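Local coordinates for protein beta-d-glucoside glucohydrolase (Hypocrea jecorina, PDB 3ZZ1) that probably hydrolyses terminal, non-reducing beta-D-glucosyl residues with release of beta-D-glucose, as a secreted family 3 glycosidase of cellulose degradation, at residues A485-Q490 with K534-Y539; I349-S354 with I432-A437; P77-A82 with A503-Q508; G115-T120 with V132-T137. All blocks are in the same frame, centred on the assembly; numbering follows the deposited sequence.

Interaction 1. Residues A485-Q490 with K534-Y539; sequences AIILEQ and KSPNDY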
loop_
_atom_site.group_PDB
_atom_site.type_symbol
_atom_site.label_atom_id
_atom_site.label_comp_id
_atom_site.label_asym_id
_atom_site.label_seq_id
_atom_site.Cartn_x
_atom_site.Cartn_y
_atom_site.Cartn_z
ATOM N N ALA A 485 3.207 12.774 3.516
ATOM C CA ALA A 485 2.916 14.198 3.659
ATOM C C ALA A 485 4.093 15.016 4.175
ATOM O O ALA A 485 4.814 14.594 5.077
ATOM C CB ALA A 485 1.705 14.408 4.548
ATOM N N ILE A 486 4.273 16.181 3.564
ATOM C CA ILE A 486 5.237 17.183 3.984
ATOM C C ILE A 486 4.434 18.459 4.161
ATOM O O ILE A 486 3.533 18.729 3.368
ATOM C CB ILE A 486 6.313 17.403 2.891
ATOM C CG1 ILE A 486 7.269 16.215 2.821
ATOM C CG2 ILE A 486 7.083 18.721 3.091
ATOM C CD1 ILE A 486 8.048 16.146 1.514
ATOM N N ILE A 487 4.736 19.236 5.199
ATOM C CA ILE A 487 4.107 20.546 5.357
ATOM C C ILE A 487 4.712 21.495 4.313
ATOM O O ILE A 487 5.926 21.726 4.289
ATOM C CB ILE A 487 4.270 21.105 6.798
ATOM C CG1 ILE A 487 3.745 20.102 7.841
ATOM C CG2 ILE A 487 3.593 22.467 6.935
ATOM C CD1 ILE A 487 2.229 19.944 7.892
ATOM N N LEU A 488 3.860 22.017 3.435
ATOM C CA LEU A 488 4.330 22.783 2.281
ATOM C C LEU A 488 4.126 24.290 2.440
ATOM O O LEU A 488 4.354 25.060 1.502
ATOM C CB LEU A 488 3.651 22.279 1.002
ATOM C CG LEU A 488 3.897 20.823 0.596
ATOM C CD1 LEU A 488 2.843 20.376 -0.399
ATOM C CD2 LEU A 488 5.310 20.607 0.042
ATOM N N GLU A 489 3.720 24.701 3.639
ATOM C CA GLU A 489 3.330 26.089 3.918
ATOM C C GLU A 489 4.433 27.128 3.732
ATOM O O GLU A 489 4.148 28.253 3.319
ATOM C CB GLU A 489 2.725 26.204 5.316
ATOM C CG GLU A 489 1.464 25.391 5.483
ATOM C CD GLU A 489 0.392 25.770 4.486
ATOM O OE1 GLU A 489 0.022 26.965 4.432
ATOM O OE2 GLU A 489 -0.087 24.871 3.760
ATOM N N GLN A 490 5.674 26.755 4.040
ATOM C CA GLN A 490 6.832 27.620 3.789
ATOM C C GLN A 490 7.063 27.828 2.297
ATOM O O GLN A 490 7.390 28.931 1.849
ATOM C CB GLN A 490 8.097 27.024 4.399
ATOM C CG GLN A 490 8.335 27.406 5.836
ATOM C CD GLN A 490 9.750 27.869 6.069
ATOM O OE1 GLN A 490 10.619 27.689 5.222
ATOM N NE2 GLN A 490 9.987 28.483 7.213
ATOM N N LYS A 534 -2.010 21.980 6.983
ATOM C CA LYS A 534 -1.328 23.273 7.070
ATOM C C LYS A 534 -0.350 23.315 8.244
ATOM O O LYS A 534 0.535 24.172 8.290
ATOM C CB LYS A 534 -2.344 24.416 7.193
ATOM C CG LYS A 534 -3.231 24.598 5.975
ATOM C CD LYS A 534 -4.075 25.859 6.078
ATOM C CE LYS A 534 -5.019 25.963 4.899
ATOM N NZ LYS A 534 -5.867 27.185 4.947
ATOM N N SER A 535 -0.514 22.386 9.186
ATOM C CA SER A 535 0.294 22.345 10.405
ATOM C C SER A 535 0.501 20.901 10.871
ATOM O O SER A 535 -0.395 20.070 10.708
ATOM C CB SER A 535 -0.395 23.153 11.510
ATOM O OG SER A 535 0.347 23.115 12.718
ATOM N N PRO A 536 1.678 20.592 11.450
ATOM C CA PRO A 536 1.883 19.257 12.024
ATOM C C PRO A 536 0.893 18.964 13.154
ATOM O O PRO A 536 0.562 17.802 13.406
ATOM C CB PRO A 536 3.306 19.327 12.593
ATOM C CG PRO A 536 3.966 20.436 11.864
ATOM C CD PRO A 536 2.884 21.432 11.571
ATOM N N ASN A 537 0.424 20.022 13.813
ATOM C CA ASN A 537 -0.475 19.897 14.954
ATOM C C ASN A 537 -1.923 19.605 14.561
ATOM O O ASN A 537 -2.766 19.352 15.430
ATOM C CB ASN A 537 -0.393 21.147 15.838
ATOM C CG ASN A 537 0.997 21.368 16.408
ATOM O OD1 ASN A 537 1.626 22.389 16.148
ATOM N ND2 ASN A 537 1.488 20.396 17.177
ATOM N N ASP A 538 -2.207 19.643 13.258
ATOM C CA ASP A 538 -3.541 19.318 12.751
ATOM C C ASP A 538 -3.800 17.805 12.704
ATOM O O ASP A 538 -4.954 17.369 12.723
ATOM C CB ASP A 538 -3.777 19.952 11.376
ATOM C CG ASP A 538 -3.841 21.475 11.429
ATOM O OD1 ASP A 538 -4.120 22.045 12.503
ATOM O OD2 ASP A 538 -3.616 22.108 10.380
ATOM N N TYR A 539 -2.732 17.013 12.644
ATOM C CA TYR A 539 -2.847 15.559 12.737
ATOM C C TYR A 539 -3.139 15.147 14.175
ATOM O O TYR A 539 -2.587 15.719 15.114
ATOM C CB TYR A 539 -1.576 14.878 12.220
ATOM C CG TYR A 539 -1.283 15.198 10.769
ATOM C CD1 TYR A 539 -2.017 14.607 9.738
ATOM C CD2 TYR A 539 -0.277 16.100 10.427
ATOM C CE1 TYR A 539 -1.751 14.907 8.397
ATOM C CE2 TYR A 539 -0.002 16.404 9.092
ATOM C CZ TYR A 539 -0.739 15.807 8.087
ATOM O OH TYR A 539 -0.460 16.114 6.777
#

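Interaction 2. Residues I349-S354 with I432-A437; sequences IAVVGS and IVFITA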
loop_
_atom_site.group_PDB
_atom_site.type_symbol
_atom_site.label_atom_id
_atom_site.label_comp_id
_atom_site.label_asym_id
_atom_site.label_seq_id
_atom_site.Cartn_x
_atom_site.Cartn_y
_atom_site.Cartn_z
ATOM N N ILE A 349 15.929 26.531 -18.831
ATOM C CA ILE A 349 15.417 25.850 -17.643
ATOM C C ILE A 349 16.558 25.664 -16.648
ATOM O O ILE A 349 17.643 25.219 -17.025
ATOM C CB ILE A 349 14.809 24.459 -17.996
ATOM C CG1 ILE A 349 13.478 24.622 -18.738
ATOM C CG2 ILE A 349 14.608 23.608 -16.733
ATOM C CD1 ILE A 349 12.892 23.324 -19.293
ATOM N N ALA A 350 16.315 26.012 -15.387
ATOM C CA ALA A 350 17.217 25.629 -14.305
ATOM C C ALA A 350 16.688 24.381 -13.591
ATOM O O ALA A 350 15.498 24.280 -13.285
ATOM C CB ALA A 350 17.400 26.768 -13.322
ATOM N N VAL A 351 17.582 23.430 -13.344
ATOM C CA VAL A 351 17.252 22.223 -12.601
ATOM C C VAL A 351 18.115 22.237 -11.347
ATOM O O VAL A 351 19.340 22.303 -11.431
ATOM C CB VAL A 351 17.479 20.940 -13.449
ATOM C CG1 VAL A 351 17.249 19.689 -12.618
ATOM C CG2 VAL A 351 16.553 20.934 -14.668
ATOM N N VAL A 352 17.466 22.199 -10.190
ATOM C CA VAL A 352 18.141 22.454 -8.918
ATOM C C VAL A 352 17.776 21.402 -7.875
ATOM O O VAL A 352 16.597 21.099 -7.669
ATOM C CB VAL A 352 17.801 23.874 -8.382
ATOM C CG1 VAL A 352 18.395 24.100 -6.991
ATOM C CG2 VAL A 352 18.284 24.956 -9.348
ATOM N N GLY A 353 18.796 20.851 -7.221
ATOM C CA GLY A 353 18.595 19.888 -6.138
ATOM C C GLY A 353 19.336 18.584 -6.363
ATOM O O GLY A 353 19.407 18.086 -7.486
ATOM N N SER A 354 19.893 18.025 -5.293
ATOM C CA SER A 354 20.590 16.745 -5.382
ATOM C C SER A 354 19.651 15.626 -5.833
ATOM O O SER A 354 20.094 14.666 -6.457
ATOM C CB SER A 354 21.219 16.383 -4.045
ATOM O OG SER A 354 20.219 16.192 -3.063
ATOM N N ILE A 432 13.151 24.569 -11.868
ATOM C CA ILE A 432 12.533 23.368 -11.312
ATOM C C ILE A 432 13.382 22.864 -10.145
ATOM O O ILE A 432 14.519 22.432 -10.347
ATOM C CB ILE A 432 12.352 22.249 -12.381
ATOM C CG1 ILE A 432 11.754 22.819 -13.677
ATOM C CG2 ILE A 432 11.477 21.134 -11.832
ATOM C CD1 ILE A 432 11.756 21.850 -14.874
ATOM N N VAL A 433 12.822 22.927 -8.934
ATOM C CA VAL A 433 13.540 22.550 -7.710
ATOM C C VAL A 433 13.072 21.188 -7.197
ATOM O O VAL A 433 11.867 20.923 -7.108
ATOM C CB VAL A 433 13.388 23.615 -6.591
ATOM C CG1 VAL A 433 14.345 23.334 -5.431
ATOM C CG2 VAL A 433 13.649 24.998 -7.131
ATOM N N PHE A 434 14.036 20.338 -6.854
ATOM C CA PHE A 434 13.764 18.961 -6.447
ATOM C C PHE A 434 14.044 18.732 -4.974
ATOM O O PHE A 434 15.181 18.872 -4.510
ATOM C CB PHE A 434 14.562 17.978 -7.304
ATOM C CG PHE A 434 14.060 17.868 -8.712
ATOM C CD1 PHE A 434 14.430 18.801 -9.674
ATOM C CD2 PHE A 434 13.193 16.847 -9.073
ATOM C CE1 PHE A 434 13.954 18.708 -10.975
ATOM C CE2 PHE A 434 12.719 16.752 -10.370
ATOM C CZ PHE A 434 13.101 17.686 -11.322
ATOM N N ILE A 435 12.987 18.394 -4.243
ATOM C CA ILE A 435 13.077 18.142 -2.809
ATOM C C ILE A 435 12.487 16.773 -2.470
ATOM O O ILE A 435 11.716 16.211 -3.253
ATOM C CB ILE A 435 12.410 19.272 -1.965
ATOM C CG1 ILE A 435 10.893 19.305 -2.180
ATOM C CG2 ILE A 435 13.060 20.635 -2.262
ATOM C CD1 ILE A 435 10.153 20.276 -1.274
ATOM N N THR A 436 12.873 16.234 -1.314
ATOM C CA THR A 436 12.445 14.900 -0.896
ATOM C C THR A 436 12.172 14.804 0.604
ATOM O O THR A 436 12.583 15.664 1.387
ATOM C CB THR A 436 13.512 13.818 -1.209
ATOM O OG1 THR A 436 14.732 14.133 -0.529
ATOM C CG2 THR A 436 13.766 13.667 -2.713
ATOM N N ALA A 437 11.457 13.745 0.974
ATOM C CA ALA A 437 11.453 13.217 2.332
ATOM C C ALA A 437 11.429 11.694 2.234
ATOM O O ALA A 437 10.812 11.134 1.326
ATOM C CB ALA A 437 10.273 13.733 3.120
HETATM O O HOH W 1 17.339 17.617 -3.332
#

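Interaction 3. Residues P77-A82 with A503-Q508; sequences PGVQAA and AGLPSQ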
loop_
_atom_site.group_PDB
_atom_site.type_symbol
_atom_site.label_atom_id
_atom_site.label_comp_id
_atom_site.label_asym_id
_atom_site.label_seq_id
_atom_site.Cartn_x
_atom_site.Cartn_y
_atom_site.Cartn_z
ATOM N N PRO A 77 6.250 1.672 -5.313
ATOM C CA PRO A 77 5.597 1.348 -4.048
ATOM C C PRO A 77 4.076 1.339 -4.184
ATOM O O PRO A 77 3.524 2.008 -5.066
ATOM C CB PRO A 77 6.018 2.505 -3.149
ATOM C CG PRO A 77 7.376 2.855 -3.640
ATOM C CD PRO A 77 7.335 2.657 -5.127
ATOM N N GLY A 78 3.415 0.589 -3.311
ATOM C CA GLY A 78 1.955 0.539 -3.275
ATOM C C GLY A 78 1.276 1.899 -3.198
ATOM O O GLY A 78 0.203 2.092 -3.776
ATOM N N VAL A 79 1.896 2.846 -2.492
ATOM C CA VAL A 79 1.301 4.181 -2.321
ATOM C C VAL A 79 1.135 4.905 -3.669
ATOM O O VAL A 79 0.126 5.586 -3.901
ATOM C CB VAL A 79 2.057 5.049 -1.261
ATOM C CG1 VAL A 79 3.413 5.539 -1.782
ATOM C CG2 VAL A 79 1.194 6.227 -0.800
ATOM N N GLN A 80 2.110 4.721 -4.560
ATOM C CA GLN A 80 2.052 5.306 -5.898
ATOM C C GLN A 80 0.941 4.663 -6.731
ATOM O O GLN A 80 0.217 5.359 -7.449
ATOM C CB GLN A 80 3.404 5.189 -6.609
ATOM C CG GLN A 80 3.567 6.134 -7.802
ATOM C CD GLN A 80 3.678 7.600 -7.395
ATOM O OE1 GLN A 80 3.685 7.932 -6.211
ATOM N NE2 GLN A 80 3.779 8.481 -8.384
ATOM N N ALA A 81 0.806 3.341 -6.616
ATOM C CA ALA A 81 -0.264 2.603 -7.292
ATOM C C ALA A 81 -1.654 3.068 -6.841
ATOM O O ALA A 81 -2.545 3.269 -7.667
ATOM C CB ALA A 81 -0.093 1.099 -7.087
ATOM N N ALA A 82 -1.832 3.251 -5.536
ATOM C CA ALA A 82 -3.087 3.788 -5.005
ATOM C C ALA A 82 -3.316 5.244 -5.426
ATOM O O ALA A 82 -4.458 5.664 -5.613
ATOM C CB ALA A 82 -3.122 3.663 -3.502
ATOM N N ALA A 503 5.172 14.310 -6.833
ATOM C CA ALA A 503 5.523 13.230 -7.749
ATOM C C ALA A 503 5.484 11.844 -7.093
ATOM O O ALA A 503 5.447 10.832 -7.785
ATOM C CB ALA A 503 6.879 13.499 -8.370
ATOM N N GLY A 504 5.495 11.809 -5.764
ATOM C CA GLY A 504 5.398 10.553 -5.021
ATOM C C GLY A 504 6.647 9.693 -5.077
ATOM O O GLY A 504 7.762 10.193 -4.950
ATOM N N LEU A 505 6.457 8.390 -5.254
ATOM C CA LEU A 505 7.574 7.447 -5.281
ATOM C C LEU A 505 7.534 6.618 -6.561
ATOM O O LEU A 505 6.829 5.611 -6.633
ATOM C CB LEU A 505 7.572 6.550 -4.041
ATOM C CG LEU A 505 7.660 7.223 -2.672
ATOM C CD1 LEU A 505 7.199 6.258 -1.603
ATOM C CD2 LEU A 505 9.069 7.752 -2.379
ATOM N N PRO A 506 8.288 7.058 -7.582
ATOM C CA PRO A 506 8.163 6.563 -8.955
ATOM C C PRO A 506 9.020 5.349 -9.317
ATOM O O PRO A 506 8.873 4.799 -10.414
ATOM C CB PRO A 506 8.610 7.768 -9.781
ATOM C CG PRO A 506 9.612 8.442 -8.917
ATOM C CD PRO A 506 9.147 8.255 -7.507
ATOM N N SER A 507 9.908 4.946 -8.415
ATOM C CA SER A 507 10.890 3.896 -8.707
ATOM C C SER A 507 11.738 4.236 -9.951
ATOM O O SER A 507 12.035 5.412 -10.204
ATOM C CB SER A 507 10.212 2.530 -8.835
ATOM O OG SER A 507 11.174 1.504 -8.931
ATOM N N GLN A 508 12.094 3.212 -10.726
ATOM C CA GLN A 508 13.061 3.321 -11.830
ATOM C C GLN A 508 12.666 4.257 -12.979
ATOM O O GLN A 508 13.526 4.687 -13.750
ATOM C CB GLN A 508 13.383 1.926 -12.384
ATOM C CG GLN A 508 12.199 1.230 -13.045
ATOM C CD GLN A 508 12.374 -0.272 -13.160
ATOM O OE1 GLN A 508 12.799 -0.938 -12.212
ATOM N NE2 GLN A 508 12.021 -0.817 -14.314
#

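Interaction 4. Residues G115-T120 with V132-T137; sequences GPLGKT and VDPYLT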
loop_
_atom_site.group_PDB
_atom_site.type_symbol
_atom_site.label_atom_id
_atom_site.label_comp_id
_atom_site.label_asym_id
_atom_site.label_seq_id
_atom_site.Cartn_x
_atom_site.Cartn_y
_atom_site.Cartn_z
ATOM N N GLY A 115 -1.356 -3.367 6.283
ATOM C CA GLY A 115 -0.986 -2.911 7.615
ATOM C C GLY A 115 0.511 -2.674 7.686
ATOM O O GLY A 115 1.288 -3.588 7.416
ATOM N N PRO A 116 0.932 -1.453 8.073
ATOM C CA PRO A 116 0.095 -0.353 8.559
ATOM C C PRO A 116 -0.839 0.235 7.503
ATOM O O PRO A 116 -0.492 0.291 6.317
ATOM C CB PRO A 116 1.121 0.709 8.978
ATOM C CG PRO A 116 2.306 0.442 8.126
ATOM C CD PRO A 116 2.352 -1.059 7.991
ATOM N N LEU A 117 -2.019 0.664 7.942
ATOM C CA LEU A 117 -2.906 1.433 7.087
ATOM C C LEU A 117 -2.306 2.826 6.910
ATOM O O LEU A 117 -2.254 3.351 5.795
ATOM C CB LEU A 117 -4.318 1.500 7.677
ATOM C CG LEU A 117 -5.426 2.157 6.846
ATOM C CD1 LEU A 117 -5.551 1.542 5.449
ATOM C CD2 LEU A 117 -6.746 2.065 7.602
ATOM N N GLY A 118 -1.836 3.405 8.014
ATOM C CA GLY A 118 -1.075 4.650 7.963
ATOM C C GLY A 118 -1.751 5.841 8.608
ATOM O O GLY A 118 -1.881 6.892 7.985
ATOM N N LYS A 119 -2.166 5.686 9.864
ATOM C CA LYS A 119 -2.855 6.760 10.594
ATOM C C LYS A 119 -1.969 7.974 10.916
ATOM O O LYS A 119 -2.473 9.079 11.119
ATOM C CB LYS A 119 -3.472 6.214 11.885
ATOM C CG LYS A 119 -2.455 5.794 12.932
ATOM C CD LYS A 119 -3.136 5.389 14.214
ATOM C CE LYS A 119 -2.136 5.213 15.339
ATOM N NZ LYS A 119 -2.851 4.764 16.554
ATOM N N THR A 120 -0.657 7.754 10.976
ATOM C CA THR A 120 0.305 8.789 11.339
ATOM C C THR A 120 1.222 9.066 10.149
ATOM O O THR A 120 1.912 8.156 9.680
ATOM C CB THR A 120 1.169 8.338 12.534
ATOM O OG1 THR A 120 0.329 7.790 13.559
ATOM C CG2 THR A 120 1.983 9.506 13.097
ATOM N N VAL A 132 -4.327 5.935 3.403
ATOM C CA VAL A 132 -4.944 5.934 4.736
ATOM C C VAL A 132 -6.366 5.367 4.797
ATOM O O VAL A 132 -6.922 5.185 5.888
ATOM C CB VAL A 132 -5.014 7.374 5.321
ATOM C CG1 VAL A 132 -3.629 7.990 5.432
ATOM C CG2 VAL A 132 -5.919 8.255 4.468
ATOM N N ASP A 133 -6.959 5.117 3.633
ATOM C CA ASP A 133 -8.376 4.774 3.566
ATOM C C ASP A 133 -8.575 3.265 3.457
ATOM O O ASP A 133 -8.024 2.635 2.561
ATOM C CB ASP A 133 -9.048 5.505 2.398
ATOM C CG ASP A 133 -10.513 5.154 2.254
ATOM O OD1 ASP A 133 -11.354 5.731 2.974
ATOM O OD2 ASP A 133 -10.822 4.297 1.409
ATOM N N PRO A 134 -9.382 2.687 4.367
ATOM C CA PRO A 134 -9.591 1.242 4.399
ATOM C C PRO A 134 -10.314 0.730 3.149
ATOM O O PRO A 134 -10.001 -0.356 2.670
ATOM C CB PRO A 134 -10.455 1.039 5.648
ATOM C CG PRO A 134 -11.172 2.319 5.819
ATOM C CD PRO A 134 -10.240 3.389 5.339
ATOM N N TYR A 135 -11.256 1.514 2.621
ATOM C CA TYR A 135 -11.960 1.131 1.396
ATOM C C TYR A 135 -10.999 1.043 0.206
ATOM O O TYR A 135 -10.908 -0.006 -0.432
ATOM C CB TYR A 135 -13.140 2.066 1.087
ATOM C CG TYR A 135 -13.837 1.720 -0.212
ATOM C CD1 TYR A 135 -13.397 2.254 -1.432
ATOM C CD2 TYR A 135 -14.918 0.838 -0.230
ATOM C CE1 TYR A 135 -14.026 1.917 -2.636
ATOM C CE2 TYR A 135 -15.552 0.499 -1.426
ATOM C CZ TYR A 135 -15.101 1.040 -2.621
ATOM O OH TYR A 135 -15.729 0.703 -3.797
ATOM N N LEU A 136 -10.287 2.137 -0.073
ATOM C CA LEU A 136 -9.314 2.183 -1.171
ATOM C C LEU A 136 -8.228 1.121 -1.016
ATOM O O LEU A 136 -7.949 0.383 -1.954
ATOM C CB LEU A 136 -8.677 3.578 -1.296
ATOM C CG LEU A 136 -7.441 3.749 -2.200
ATOM C CD1 LEU A 136 -7.730 3.357 -3.645
ATOM C CD2 LEU A 136 -6.887 5.175 -2.138
ATOM N N THR A 137 -7.623 1.054 0.169
ATOM C CA THR A 137 -6.595 0.057 0.466
ATOM C C THR A 137 -7.150 -1.353 0.270
ATOM O O THR A 137 -6.480 -2.209 -0.306
ATOM C CB THR A 137 -6.041 0.244 1.890
ATOM O OG1 THR A 137 -5.358 1.500 1.958
ATOM C CG2 THR A 137 -5.069 -0.875 2.274
HETATM O O HOH W 2 -2.323 0.876 3.373
#

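Interaction 1. Residues A485-Q490 with K534-Y539
Ile487 sets its side chain at about a right angle to the ring of Pro536, with CG1 of Ile487 4.0 Å from CG of Pro536. At chi2 -72° the chain bends, and its tip, CD1, settles on the peptide leading into the proline, 3.6 Å from C of Ser535. The same methyl meets the ring of Tyr539 at its edge, near the ring plane, 4.4 Å from CE2. No hydrogen bond joins the two segments. Ala485 adds its CB, 3.5 Å from OH of Tyr539, a hydroxyl whose hydrogen bonds go to the backbone of Thr531 and Ala533. Residues 485-490 belong to the short beta-alpha-beta crossover between the parallel strands 476-482 and 497-502: Leu488 is the N-cap of helix 489-492. The opposing 534-539 is a loop folded on itself by an ST turn, in which OG of Ser535 accepts from N of Asn537. In the first turn of the helix, Glu489 crosses Lys534 at a slant, its CG pressed to within 3.2 Å of the carbonyl O of Lys534. The carboxylate passes beside the lysine stem, OE2 of Glu489 lying 3.9 Å from CG of Lys534, and forms a salt bridge with Arg570. An alanine in place of Glu489 would probably leave Arg570 without this acidic partner and open a gap beside the backbone and stem of Lys534.

Interaction 2. Residues I349-S354 with I432-A437
Val351 and Val352 pair with Ile432 and Val433 in parallel register, the two strand segments running 4.9 Å apart at closest approach with 13° between their directions. The ladder is regular. N of Ile432 donates to O of Ala350 at 2.8 Å in an almost straight bond. The next rung runs the other way, from N of Val352 to O of Ile432, and the third returns from N of Phe434 to O of Val352. On one face CG2 of Ile349 meets CD1 of Ile432 at 3.8 Å, the two side chains slanting across each other. Farther along, the ring of Phe434 turns an edge to the backbone of the partner strand, with O of Val352 in the ring plane 3.7 Å from CD1 of Phe434. CG1 of Val351 comes to the same ring obliquely, 3.8 Å from CE1 of Phe434. The strands belong to the mainly parallel sheet of the alpha/beta sandwich that forms the second domain of family 3 glucosidases. Helix 395-404 packs on the face of Val351 and Phe434, while helix 462-472 lies against Val352 and Val433 on the other. After Gly353 the chains part; its phi and psi are ones that only glycine adopts readily, and a CB there would run into the carbonyl O of Phe434. A water links the two segments, donating to O of Phe434 at 2.8 Å and also to OG of Ser354, which is hydrogen-bonded in addition to Asp416.

Interaction 3. Residues P77-A82 with A503-Q508
Gln80 grips the backbone of Ala503-Leu505 with both ends of its amide. NE2 of Gln80 donates to O of Ala503 at 2.9 Å, in a bond bent to 137° at the hydrogen, and OE1 of Gln80 accepts from N of Leu505 at 3.0 Å. The second donor stands well above the plane of the side-chain carbonyl, 67° out of it, and the pair of bonds fixes the rotation of the amide. With CG anti to the backbone N (chi1 -162°) and the chain bent at the next torsion, the amide lies against the loop. The grip leaves little space for Gly504, whose CA lies 3.3 Å from OE1 of Gln80; a CB there would collide with that oxygen, and its positive phi is one that glycine tolerates best. Segment 77-82 opens helix 78-83, with Pro77 at its N-cap, in the TIM-barrel-like part of the chain, whereas 503-508 is the loop leaving the C-terminal end of strand 497-502 in the alpha/beta sandwich. The contact thus spans the interface between the first two domains, the region where family 3 glucosidases carry their active site. Ser507 and Gln508 add hydrogen bonds to the backbone of Ala74. The apolar part centres on Leu505. The Pro77 ring crosses its side chain at about a right angle, CG of Pro77 being 3.7 Å from CB of Leu505, while CD of Pro77 sits 3.4 Å from O of Leu505. Val79 adds its CG1, 3.9 Å from CD1 of Leu505, and Trp127 packs on both Pro77 and Leu505.

Interaction 4. Residues G115-T120 with V132-T137
Leu117 is buried against Val132, Pro134 and Thr137 in a van der Waals contact without direct hydrogen bonds, an aliphatic side chain set against backbone and hydroxyl oxygens where a loop following strand 108-109 meets the start of helix 134-150. With CG anti to the backbone N (chi1 -174°), the leucine lays CG over the carbonyl of Val132, 3.5 Å from its O. Its two methyls divide: CD1 of Leu117 reaches OG1 of Thr137 at 3.5 Å, and CD2 of Leu117 lies 4.3 Å from CB of Pro134. Gly118 completes the contact through its backbone, its O 3.3 Å from CG1 of Val132. In this TIM-barrel-like domain the loop leaves the C-terminal end of a barrel strand, the end that carries the active site in such barrels. A cis peptide precedes Pro116, and the backbone N atoms of Leu117 and Gly118 are held by the carboxylate of Glu164. Replacing Leu117 with an alanine would probably open a gap between the loop and the first helical turn, leaving Thr137 and Pro134 without their apolar neighbour. That turn is capped by Asp133, whose OD2 accepts from N of Leu136 at 2.7 Å, and Leu136 packs against Leu651 and Phe654 of strand 650-659.

Overall arrangement
Interactions 2, 3 and 4 are buried, whereas interaction 1 lies partly at the surface. Interactions 1 and 2 both belong to the alpha/beta sandwich and touch where CD1 of Ile486 packs 3.7 Å from CB of Ala437, yet one brings a crossover against a loop without direct hydrogen bonds and the other is a backbone-bonded strand pair. Interaction 4 stays within the barrel domain and relies on one leucine. Interaction 3 alone joins the two domains, and there a side-chain amide does the bonding. It closes a long loop of chain that includes interactions 2 and 4, and its centre is about 15 Å from that of interaction 4.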